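Local atomic coordinates of lyase/mutase (Burkholderia cenocepacia, PDB entry 4LSB), a protein that is a lyase/mutase-type enzyme built on a TIM-barrel fold, with a bound magnesium ion. Residues G121-D126 with T162-N167; P158-A163 with A190-A195; P35-A40 with A82-A87. One frame throughout, in Å; residues are numbered along the deposited sequence.

Contact 1: residues G121-D126 with T162-N167; sequences GGSIED and TARCEN
Glu125 and Arg164 reach the same way from two parallel strands, and Glu125 OE1 lies 3.3 Å from Arg164 CZ, over the centre of one guanidinium face. No N-H points at that oxygen, so the attraction is one of charge. Arg164 instead grips Glu166 side-on, NE giving OE2 a nearly straight bond of 2.7 Å in the guanidinium plane while NH2 donates to Glu166 OE1. Glu125 and Glu166 stack their carboxylates with planes 3° apart, and the guanidinium, in contact with both, probably offsets their repulsion. Water 1 lies 2.7 Å from Ser123 OG, a small hydroxyl that leaves room for the arginine chain, and accepts from Arg164 NH1.

Behind these groups, parallel pairing sets the register, for instance Arg164 N to Ile124 O at 3.0 Å. Asp126 follows, with CG between backbone N and carbonyl carbon (chi1 59°). Its OD1 accepts Glu166 N at 2.8 Å through the syn lone pair, and Tyr185 holds its OD2.

The magnesium ion, sited at Ser58 and Glu97, is about 4 Å from the Glu125 side chain. Helix 138-153, covering Ile124 and Ala163, completes a beta-alpha-beta unit flanked by strands 92-95 and 192-194.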
loop_
_atom_site.group_PDB
_atom_site.type_symbol
_atom_site.label_atom_id
_atom_site.label_comp_id
_atom_site.label_asym_id
_atom_site.label_seq_id
_atom_site.Cartn_x
_atom_site.Cartn_y
_atom_site.Cartn_z
ATOM N N GLY B 121 -7.335 -7.270 20.451
ATOM C CA GLY B 121 -8.720 -7.517 20.201
ATOM C C GLY B 121 -8.882 -8.125 18.823
ATOM O O GLY B 121 -7.949 -8.165 18.001
ATOM N N GLY B 122 -10.066 -8.584 18.553
ATOM C CA GLY B 122 -10.386 -9.054 17.184
ATOM C C GLY B 122 -11.835 -9.429 17.003
ATOM O O GLY B 122 -12.550 -9.557 17.982
ATOM N N SER B 123 -12.233 -9.623 15.733
ATOM C CA SER B 123 -13.593 -9.924 15.314
ATOM C C SER B 123 -13.767 -11.336 14.762
ATOM O O SER B 123 -12.955 -11.807 13.956
ATOM C CB SER B 123 -14.080 -8.945 14.221
ATOM O OG SER B 123 -13.307 -8.952 13.009
ATOM N N ILE B 124 -14.859 -11.961 15.146
ATOM C CA ILE B 124 -15.269 -13.259 14.609
ATOM C C ILE B 124 -16.651 -13.090 14.040
ATOM O O ILE B 124 -17.587 -12.743 14.754
ATOM C CB ILE B 124 -15.276 -14.376 15.673
ATOM C CG1 ILE B 124 -13.876 -14.620 16.231
ATOM C CG2 ILE B 124 -15.772 -15.693 15.097
ATOM C CD1 ILE B 124 -12.818 -15.126 15.238
ATOM N N GLU B 125 -16.770 -13.365 12.751
ATOM C CA GLU B 125 -18.045 -13.212 12.088
ATOM C C GLU B 125 -18.782 -14.516 11.875
ATOM O O GLU B 125 -18.181 -15.605 11.926
ATOM C CB GLU B 125 -17.875 -12.465 10.776
ATOM C CG GLU B 125 -17.076 -13.187 9.735
ATOM C CD GLU B 125 -16.464 -12.259 8.684
ATOM O OE1 GLU B 125 -15.926 -11.157 8.979
ATOM O OE2 GLU B 125 -16.481 -12.695 7.529
ATOM N N ASP B 126 -20.083 -14.411 11.629
ATOM C CA ASP B 126 -20.951 -15.614 11.411
ATOM C C ASP B 126 -21.284 -15.915 9.939
ATOM O O ASP B 126 -22.324 -16.464 9.633
ATOM C CB ASP B 126 -22.227 -15.493 12.266
ATOM C CG ASP B 126 -23.048 -14.220 11.948
ATOM O OD1 ASP B 126 -22.691 -13.585 10.961
ATOM O OD2 ASP B 126 -24.013 -13.904 12.662
ATOM N N THR B 162 -14.816 -8.714 19.413
ATOM C CA THR B 162 -15.946 -8.201 18.632
ATOM C C THR B 162 -16.636 -9.386 17.949
ATOM O O THR B 162 -16.006 -10.127 17.205
ATOM C CB THR B 162 -15.494 -7.160 17.598
ATOM O OG1 THR B 162 -14.850 -6.065 18.231
ATOM C CG2 THR B 162 -16.687 -6.620 16.830
ATOM N N ALA B 163 -17.936 -9.561 18.209
ATOM C CA ALA B 163 -18.724 -10.556 17.553
ATOM C C ALA B 163 -19.503 -9.868 16.427
ATOM O O ALA B 163 -20.164 -8.839 16.662
ATOM C CB ALA B 163 -19.691 -11.203 18.543
ATOM N N ARG B 164 -19.313 -10.376 15.212
ATOM C CA ARG B 164 -19.984 -9.871 14.003
ATOM C C ARG B 164 -21.158 -10.730 13.535
ATOM O O ARG B 164 -21.098 -11.970 13.463
ATOM C CB ARG B 164 -18.976 -9.740 12.854
ATOM C CG ARG B 164 -18.142 -8.465 12.911
ATOM C CD ARG B 164 -17.040 -8.356 11.875
ATOM N NE ARG B 164 -17.559 -8.413 10.515
ATOM C CZ ARG B 164 -16.890 -8.031 9.448
ATOM N NH1 ARG B 164 -15.678 -7.514 9.532
ATOM N NH2 ARG B 164 -17.450 -8.159 8.273
ATOM N N CYS B 165 -22.233 -10.053 13.193
ATOM C CA CYS B 165 -23.372 -10.677 12.515
ATOM C C CYS B 165 -23.446 -10.122 11.092
ATOM O O CYS B 165 -23.579 -8.896 10.876
ATOM C CB CYS B 165 -24.679 -10.458 13.257
ATOM S SG CYS B 165 -26.073 -11.075 12.283
ATOM N N GLU B 166 -23.345 -11.026 10.123
ATOM C CA GLU B 166 -23.124 -10.625 8.754
ATOM C C GLU B 166 -24.397 -10.589 7.904
ATOM O O GLU B 166 -24.318 -10.432 6.697
ATOM C CB GLU B 166 -22.088 -11.541 8.112
ATOM C CG GLU B 166 -20.786 -11.578 8.853
ATOM C CD GLU B 166 -20.052 -10.248 8.827
ATOM O OE1 GLU B 166 -19.592 -9.855 7.733
ATOM O OE2 GLU B 166 -19.916 -9.596 9.888
ATOM N N ASN B 167 -25.535 -10.736 8.559
ATOM C CA ASN B 167 -26.842 -10.800 7.909
ATOM C C ASN B 167 -27.038 -9.825 6.777
ATOM O O ASN B 167 -27.439 -10.228 5.665
ATOM C CB ASN B 167 -27.938 -10.578 8.920
ATOM C CG ASN B 167 -28.408 -11.856 9.576
ATOM O OD1 ASN B 167 -28.055 -12.954 9.159
ATOM N ND2 ASN B 167 -29.209 -11.715 10.603
HETATM O O HOH W 1 -13.772 -6.625 11.739
HETATM O O HOH W 2 -19.999 -14.292 14.893
#

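Contact 2: residues P158-A163 with A190-A195; sequences PFTLTA and ADVLYA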
loop_
_atom_site.group_PDB
_atom_site.type_symbol
_atom_site.label_atom_id
_atom_site.label_comp_id
_atom_site.label_asym_id
_atom_site.label_seq_id
_atom_site.Cartn_x
_atom_site.Cartn_y
_atom_site.Cartn_z
ATOM N N PRO B 158 -6.712 -8.125 29.028
ATOM C CA PRO B 158 -8.066 -8.121 28.527
ATOM C C PRO B 158 -8.094 -8.089 26.987
ATOM O O PRO B 158 -7.591 -7.153 26.357
ATOM C CB PRO B 158 -8.676 -6.836 29.102
ATOM C CG PRO B 158 -7.557 -6.041 29.663
ATOM C CD PRO B 158 -6.363 -6.938 29.822
ATOM N N PHE B 159 -8.662 -9.105 26.390
ATOM C CA PHE B 159 -8.759 -9.179 24.924
ATOM C C PHE B 159 -10.170 -8.753 24.560
ATOM O O PHE B 159 -11.148 -9.292 25.118
ATOM C CB PHE B 159 -8.451 -10.585 24.427
ATOM C CG PHE B 159 -8.494 -10.742 22.912
ATOM C CD1 PHE B 159 -9.694 -10.925 22.244
ATOM C CD2 PHE B 159 -7.321 -10.741 22.181
ATOM C CE1 PHE B 159 -9.713 -11.077 20.886
ATOM C CE2 PHE B 159 -7.340 -10.875 20.829
ATOM C CZ PHE B 159 -8.548 -11.044 20.171
ATOM N N THR B 160 -10.280 -7.740 23.709
ATOM C CA THR B 160 -11.580 -7.182 23.348
ATOM C C THR B 160 -12.121 -7.888 22.126
ATOM O O THR B 160 -11.634 -7.668 21.000
ATOM C CB THR B 160 -11.518 -5.681 23.077
ATOM O OG1 THR B 160 -11.113 -5.031 24.275
ATOM C CG2 THR B 160 -12.882 -5.164 22.635
ATOM N N LEU B 161 -13.069 -8.813 22.383
ATOM C CA LEU B 161 -13.698 -9.616 21.351
ATOM C C LEU B 161 -14.908 -8.926 20.724
ATOM O O LEU B 161 -15.873 -8.614 21.398
ATOM C CB LEU B 161 -14.106 -11.018 21.809
ATOM C CG LEU B 161 -14.766 -11.885 20.717
ATOM C CD1 LEU B 161 -13.794 -12.412 19.684
ATOM C CD2 LEU B 161 -15.519 -13.075 21.313
ATOM N N THR B 162 -14.816 -8.714 19.413
ATOM C CA THR B 162 -15.946 -8.201 18.632
ATOM C C THR B 162 -16.636 -9.386 17.949
ATOM O O THR B 162 -16.006 -10.127 17.205
ATOM C CB THR B 162 -15.494 -7.160 17.598
ATOM O OG1 THR B 162 -14.850 -6.065 18.231
ATOM C CG2 THR B 162 -16.687 -6.620 16.830
ATOM N N ALA B 163 -17.936 -9.561 18.209
ATOM C CA ALA B 163 -18.724 -10.556 17.553
ATOM C C ALA B 163 -19.503 -9.868 16.427
ATOM O O ALA B 163 -20.164 -8.839 16.662
ATOM C CB ALA B 163 -19.691 -11.203 18.543
ATOM N N ALA B 190 -19.173 -11.826 24.354
ATOM C CA ALA B 190 -18.561 -10.848 23.407
ATOM C C ALA B 190 -18.489 -9.435 24.013
ATOM O O ALA B 190 -19.390 -8.991 24.713
ATOM C CB ALA B 190 -19.300 -10.859 22.079
ATOM N N ASP B 191 -17.397 -8.716 23.775
ATOM C CA ASP B 191 -17.229 -7.401 24.403
ATOM C C ASP B 191 -17.796 -6.284 23.571
ATOM O O ASP B 191 -18.214 -5.265 24.093
ATOM C CB ASP B 191 -15.741 -7.150 24.603
ATOM C CG ASP B 191 -15.096 -8.228 25.437
ATOM O OD1 ASP B 191 -15.375 -8.261 26.654
ATOM O OD2 ASP B 191 -14.323 -9.043 24.895
ATOM N N VAL B 192 -17.794 -6.468 22.253
ATOM C CA VAL B 192 -18.224 -5.434 21.316
ATOM C C VAL B 192 -19.042 -6.130 20.265
ATOM O O VAL B 192 -18.752 -7.281 19.923
ATOM C CB VAL B 192 -17.048 -4.713 20.646
ATOM C CG1 VAL B 192 -17.562 -3.632 19.699
ATOM C CG2 VAL B 192 -16.098 -4.138 21.674
ATOM N N LEU B 193 -20.142 -5.512 19.858
ATOM C CA LEU B 193 -21.057 -6.146 18.906
ATOM C C LEU B 193 -21.089 -5.326 17.601
ATOM O O LEU B 193 -21.061 -4.125 17.614
ATOM C CB LEU B 193 -22.489 -6.265 19.463
ATOM C CG LEU B 193 -22.714 -7.230 20.624
ATOM C CD1 LEU B 193 -22.202 -8.638 20.322
ATOM C CD2 LEU B 193 -22.078 -6.644 21.873
ATOM N N TYR B 194 -21.173 -6.002 16.471
ATOM C CA TYR B 194 -21.023 -5.304 15.181
ATOM C C TYR B 194 -21.846 -6.013 14.086
ATOM O O TYR B 194 -21.628 -7.197 13.833
ATOM C CB TYR B 194 -19.546 -5.254 14.834
ATOM C CG TYR B 194 -19.055 -4.761 13.443
ATOM C CD1 TYR B 194 -19.798 -3.943 12.604
ATOM C CD2 TYR B 194 -17.773 -5.079 13.038
ATOM C CE1 TYR B 194 -19.290 -3.513 11.379
ATOM C CE2 TYR B 194 -17.272 -4.663 11.834
ATOM C CZ TYR B 194 -18.040 -3.878 11.009
ATOM O OH TYR B 194 -17.455 -3.485 9.820
ATOM N N ALA B 195 -22.771 -5.263 13.467
ATOM C CA ALA B 195 -23.540 -5.745 12.289
ATOM C C ALA B 195 -23.242 -4.899 11.038
ATOM O O ALA B 195 -23.872 -3.888 10.831
ATOM C CB ALA B 195 -25.017 -5.693 12.595
#
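The carbonyl oxygen of Leu161 accepts two backbone N-H groups from the facing segment, Asp191 N at 2.8 Å and Val192 N at 3.0 Å. The donors are Asp191, just before strand 192-194, and Val192, its first residue. That strand pairs in parallel with strand 160-164 in the TIM barrel; helix 175-187 completes this beta-alpha-beta unit. Further along, Ala163 serves both ways, its N giving to Val192 O and its O accepting from Tyr194 N, as parallel strands require.

Asp191 makes the pairing more than a backbone affair. Its chi1 of -58° puts CG beside the backbone N; OD2 accepts from Leu161 N at 2.8 Å on the anti lone pair. An aspartate suits this place because its short chain supplies an acceptor where the strand partner has not yet begun. OD2 also comes close to Phe159 O, two acceptors side by side; Arg153, by a salt bridge to OD2 and a hydrogen bond to Phe159 O, probably eases their repulsion.

The side chains sort by sheet face. With Thr162 and Val192 lie the beta-branched contacts: CG2 of Thr160 meets CG2 of Val192 at 3.5 Å, and Thr162 OG1, bonded to Arg238, rests on CB of Val192. On the face of Ala163 and Leu193, small residues allow close approach beneath helices 138-153 and 175-187: Ala163 CB is 3.6 Å from Ala190 CB and 4.0 Å from Leu193 CD1. Tyr194 turns its ring away from the partner strand, and CG2 of Thr162 touches its CB at 3.7 Å, near the plane of the ring and at its edge.

Contact 3: residues P35-A40 with A82-A87; sequences PNPWDA and ADLVAA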
loop_
_atom_site.group_PDB
_atom_site.type_symbol
_atom_site.label_atom_id
_atom_site.label_comp_id
_atom_site.label_asym_id
_atom_site.label_seq_id
_atom_site.Cartn_x
_atom_site.Cartn_y
_atom_site.Cartn_z
ATOM N N PRO B 35 -9.482 3.425 12.831
ATOM C CA PRO B 35 -9.257 3.378 11.387
ATOM C C PRO B 35 -8.518 2.137 10.974
ATOM O O PRO B 35 -7.932 1.428 11.825
ATOM C CB PRO B 35 -8.425 4.630 11.156
ATOM C CG PRO B 35 -7.586 4.705 12.365
ATOM C CD PRO B 35 -8.491 4.287 13.494
ATOM N N ASN B 36 -8.517 1.878 9.668
ATOM C CA ASN B 36 -8.070 0.620 9.100
ATOM C C ASN B 36 -6.908 0.797 8.065
ATOM O O ASN B 36 -7.146 0.887 6.886
ATOM C CB ASN B 36 -9.211 -0.127 8.387
ATOM C CG ASN B 36 -10.436 -0.389 9.280
ATOM O OD1 ASN B 36 -11.237 0.518 9.539
ATOM N ND2 ASN B 36 -10.588 -1.618 9.749
ATOM N N PRO B 37 -5.681 0.832 8.531
ATOM C CA PRO B 37 -4.530 0.711 7.644
ATOM C C PRO B 37 -4.398 -0.676 7.081
ATOM O O PRO B 37 -5.029 -1.601 7.599
ATOM C CB PRO B 37 -3.379 0.993 8.586
ATOM C CG PRO B 37 -3.829 0.362 9.805
ATOM C CD PRO B 37 -5.291 0.579 9.921
ATOM N N TRP B 38 -3.632 -0.816 5.979
ATOM C CA TRP B 38 -3.417 -2.091 5.300
ATOM C C TRP B 38 -1.929 -2.401 5.063
ATOM O O TRP B 38 -1.604 -3.427 4.485
ATOM C CB TRP B 38 -4.191 -2.157 3.939
ATOM C CG TRP B 38 -3.715 -1.130 2.972
ATOM C CD1 TRP B 38 -2.753 -1.290 2.005
ATOM C CD2 TRP B 38 -4.093 0.237 2.936
ATOM N NE1 TRP B 38 -2.558 -0.105 1.339
ATOM C CE2 TRP B 38 -3.394 0.835 1.874
ATOM C CE3 TRP B 38 -5.058 0.994 3.610
ATOM C CZ2 TRP B 38 -3.567 2.192 1.536
ATOM C CZ3 TRP B 38 -5.179 2.352 3.286
ATOM C CH2 TRP B 38 -4.465 2.910 2.271
ATOM N N ASP B 39 -1.045 -1.529 5.536
ATOM C CA ASP B 39 0.371 -1.778 5.503
ATOM C C ASP B 39 1.084 -1.008 6.625
ATOM O O ASP B 39 0.457 -0.249 7.395
ATOM C CB ASP B 39 0.944 -1.509 4.088
ATOM C CG ASP B 39 0.855 -0.069 3.649
ATOM O OD1 ASP B 39 0.595 0.836 4.487
ATOM O OD2 ASP B 39 1.002 0.118 2.397
ATOM N N ALA B 40 2.383 -1.186 6.721
ATOM C CA ALA B 40 3.135 -0.547 7.805
ATOM C C ALA B 40 3.087 0.973 7.728
ATOM O O ALA B 40 2.999 1.638 8.775
ATOM C CB ALA B 40 4.585 -1.041 7.844
ATOM N N ALA B 82 1.038 -8.959 13.045
ATOM C CA ALA B 82 2.327 -8.635 13.665
ATOM C C ALA B 82 3.016 -7.407 13.012
ATOM O O ALA B 82 3.701 -6.608 13.710
ATOM C CB ALA B 82 3.266 -9.854 13.634
ATOM N N ASP B 83 2.882 -7.293 11.704
ATOM C CA ASP B 83 3.496 -6.171 10.980
ATOM C C ASP B 83 2.859 -4.869 11.445
ATOM O O ASP B 83 3.542 -3.901 11.613
ATOM C CB ASP B 83 3.268 -6.245 9.456
ATOM C CG ASP B 83 4.197 -7.214 8.757
ATOM O OD1 ASP B 83 5.199 -7.662 9.359
ATOM O OD2 ASP B 83 3.874 -7.544 7.591
ATOM N N LEU B 84 1.527 -4.846 11.550
ATOM C CA LEU B 84 0.863 -3.600 11.907
ATOM C C LEU B 84 1.017 -3.216 13.426
ATOM O O LEU B 84 1.022 -2.059 13.782
ATOM C CB LEU B 84 -0.569 -3.604 11.412
ATOM C CG LEU B 84 -0.745 -3.091 9.951
ATOM C CD1 LEU B 84 0.171 -3.717 8.912
ATOM C CD2 LEU B 84 -2.206 -3.234 9.580
ATOM N N VAL B 85 1.113 -4.216 14.288
ATOM C CA VAL B 85 1.433 -4.031 15.694
ATOM C C VAL B 85 2.799 -3.360 15.817
ATOM O O VAL B 85 2.919 -2.368 16.534
ATOM C CB VAL B 85 1.437 -5.365 16.447
ATOM C CG1 VAL B 85 2.067 -5.239 17.831
ATOM C CG2 VAL B 85 0.009 -5.900 16.553
ATOM N N ALA B 86 3.798 -3.893 15.107
ATOM C CA ALA B 86 5.157 -3.363 15.207
ATOM C C ALA B 86 5.214 -1.947 14.671
ATOM O O ALA B 86 5.871 -1.085 15.250
ATOM C CB ALA B 86 6.156 -4.243 14.463
ATOM N N ALA B 87 4.604 -1.739 13.528
ATOM C CA ALA B 87 4.686 -0.428 12.850
ATOM C C ALA B 87 3.913 0.706 13.531
ATOM O O ALA B 87 4.390 1.876 13.621
ATOM C CB ALA B 87 4.161 -0.576 11.432
#
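Leu84 on helix 74-88 meets the 35-40 loop with both of its methyl groups, and the whole contact is apolar packing. CD2 comes within 4.0 Å of CG on the Pro37 ring and within 3.8 Å of Pro37 O, while CD1 lies 3.7 Å from the carbonyl carbon of Asp39. A branched leucine fits here because its two ends can straddle the bend of the chain, one against a rigid proline ring and the other against backbone. Its CG sits 4.0 Å from Asp39 O.

The second kind of packing is alanine on alanine. CB of Ala40 and CB of Ala87 are 3.6 Å apart, and the Ala87 methyl also touches Ala40 O at 3.6 Å; the methyl side chains let the backbones of Ala40 and Ala87 approach to a CA-CA distance of 5.3 Å.

Polar capping lies on the loop side. Asp39 takes the N-cap position of helix 40-48; its side chain starts away from helix 74-88, and its OD1 also bonds to Thr42.

The loop thus leads from the first barrel strand, 32-34, into helix 40-48, whose first turn packs on helix 74-88. Strand 54-55 lies beside Pro37 and helix 244-263 against Trp38, whose ring also meets Phe253 of the second subunit.

How the contacts relate
Along the chain contact 3 closes first, followed by contacts 1 and 2, which overlap in Thr162 and Ala163. These two lie side by side, their centres about 7 Å apart, because strand 160-164 is paired with 121-125 on one edge and with 192-194 on the other; together they cover two successive beta-alpha-beta units of the barrel. Contact 3 lies about 20 Å from each, centre to centre, and touches neither. It joins a loop following strand 32-34 to helix 74-88, on the opposite side of the chain's centre from contact 1. The strand pairing of contact 1 thus lies near the magnesium ion, whereas the 35-40 loop of contact 3 packs against the second subunit.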